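PDB 1JER: cucumber stellacyanin, which binds a single copper ion as a plant cupredoxin of the phytocyanin family and probably serves as an electron-transfer protein. Local coordinates for residues E51-T54 with K55-D59. Sequence-based numbering, arbitrary orientation.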
loop_
_atom_site.group_PDB
_atom_site.type_symbol
_atom_site.label_atom_id
_atom_site.label_comp_id
_atom_site.label_asym_id
_atom_site.label_seq_id
_atom_site.Cartn_x
_atom_site.Cartn_y
_atom_site.Cartn_z
ATOM N N GLU A 51 11.409 -5.046 2.957
ATOM C CA GLU A 51 11.169 -6.475 2.700
ATOM C C GLU A 51 12.455 -7.156 2.310
ATOM O O GLU A 51 13.291 -6.561 1.594
ATOM C CB GLU A 51 10.113 -6.571 1.570
ATOM C CG GLU A 51 9.834 -8.057 1.277
ATOM C CD GLU A 51 8.780 -8.241 0.199
ATOM O OE1 GLU A 51 8.301 -7.278 -0.400
ATOM O OE2 GLU A 51 8.423 -9.417 -0.046
ATOM N N MET A 52 12.793 -8.329 2.797
ATOM C CA MET A 52 14.028 -9.009 2.421
ATOM C C MET A 52 13.672 -10.164 1.422
ATOM O O MET A 52 12.593 -10.720 1.516
ATOM C CB MET A 52 14.622 -9.747 3.612
ATOM C CG MET A 52 14.471 -9.083 4.952
ATOM S SD MET A 52 16.115 -8.583 5.550
ATOM C CE MET A 52 16.372 -7.182 4.452
ATOM N N GLU A 53 14.661 -10.515 0.632
ATOM C CA GLU A 53 14.511 -11.553 -0.376
ATOM C C GLU A 53 14.551 -12.968 0.177
ATOM O O GLU A 53 13.741 -13.816 -0.232
ATOM C CB GLU A 53 15.613 -11.386 -1.431
ATOM C CG GLU A 53 16.527 -10.213 -1.251
ATOM C CD GLU A 53 17.117 -9.966 0.102
ATOM O OE1 GLU A 53 18.110 -10.606 0.507
ATOM O OE2 GLU A 53 16.648 -9.015 0.791
ATOM N N THR A 54 15.529 -13.275 1.011
ATOM C CA THR A 54 15.827 -14.617 1.467
ATOM C C THR A 54 15.747 -14.749 2.973
ATOM O O THR A 54 15.986 -13.770 3.683
ATOM C CB THR A 54 17.313 -15.006 1.109
ATOM O OG1 THR A 54 17.543 -14.698 -0.271
ATOM C CG2 THR A 54 18.236 -14.100 1.937
ATOM N N LYS A 55 15.479 -15.975 3.436
ATOM C CA LYS A 55 15.404 -16.284 4.837
ATOM C C LYS A 55 16.752 -16.089 5.545
ATOM O O LYS A 55 16.808 -15.806 6.732
ATOM C CB LYS A 55 14.914 -17.721 5.106
ATOM C CG LYS A 55 14.827 -17.991 6.615
ATOM C CD LYS A 55 14.681 -19.440 6.958
ATOM C CE LYS A 55 15.029 -19.707 8.432
ATOM N NZ LYS A 55 14.307 -18.727 9.321
ATOM N N GLN A 56 17.812 -16.382 4.788
ATOM C CA GLN A 56 19.179 -16.332 5.379
ATOM C C GLN A 56 19.479 -14.898 5.787
ATOM O O GLN A 56 19.875 -14.662 6.932
ATOM C CB GLN A 56 20.172 -16.854 4.350
ATOM C CG GLN A 56 20.218 -18.347 4.163
ATOM C CD GLN A 56 18.994 -19.067 3.688
ATOM O OE1 GLN A 56 18.504 -18.968 2.549
ATOM N NE2 GLN A 56 18.457 -19.967 4.550
ATOM N N SER A 57 19.232 -13.967 4.861
ATOM C CA SER A 57 19.464 -12.541 5.185
ATOM C C SER A 57 18.568 -12.074 6.323
ATOM O O SER A 57 18.994 -11.319 7.208
ATOM C CB SER A 57 19.111 -11.715 3.930
ATOM O OG SER A 57 20.152 -11.878 2.992
ATOM N N PHE A 58 17.282 -12.450 6.263
ATOM C CA PHE A 58 16.321 -12.064 7.330
ATOM C C PHE A 58 16.821 -12.613 8.648
ATOM O O PHE A 58 16.823 -11.966 9.696
ATOM C CB PHE A 58 14.999 -12.831 6.972
ATOM C CG PHE A 58 13.899 -12.748 7.992
ATOM C CD1 PHE A 58 13.189 -11.543 8.158
ATOM C CD2 PHE A 58 13.544 -13.812 8.782
ATOM C CE1 PHE A 58 12.154 -11.477 9.067
ATOM C CE2 PHE A 58 12.542 -13.741 9.725
ATOM C CZ PHE A 58 11.820 -12.550 9.847
ATOM N N ASP A 59 17.224 -13.922 8.636
ATOM C CA ASP A 59 17.652 -14.515 9.892
ATOM C C ASP A 59 18.873 -13.793 10.461
ATOM O O ASP A 59 19.047 -13.600 11.659
ATOM C CB ASP A 59 17.918 -16.006 9.800
ATOM C CG ASP A 59 16.684 -16.890 9.707
ATOM O OD1 ASP A 59 15.561 -16.426 9.959
ATOM O OD2 ASP A 59 16.841 -18.104 9.372
#
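Phe58 and Thr54 are joined by the backbone bond that starts the short helix 55-60, at a strand-to-helix turn in the cupredoxin fold of this phytocyanin. Phe58 N reaches Thr54 O at 3.2 Å with an N-H...O angle of 166°, the i to i+4 bond that closes the first turn. Thr54 sits at the N-cap, but its hydroxyl, as modelled, makes no capping bond; its methyl CG2 crowds Ser57 N and OG, and the placing of the two branches at CB is doubtful. A small polar residue lies in the first helical turn, where Ser57 OG is 3.5 Å from Glu53 OE1, a weak hydrogen bond at most, its proton not certainly given to this oxygen.

Apolar contact lies on the buried side. The flexible methionine chain bends so that Met52 SD comes 3.9 Å from Phe58 CA, while Met52 CG meets the ring at its edge, 4.2 Å from Phe58 CD1. The flat ring also meets Tyr87 of the neighbouring strand and takes a cation-pi contact from Lys101, linking the helix to the sheet; the Phe58 side chain lies about 13 Å from the copper ion.

Charges pair on the exposed side, one helical turn apart: Lys55 NZ donates to the syn lone pair of Asp59 OD1 at 2.7 Å.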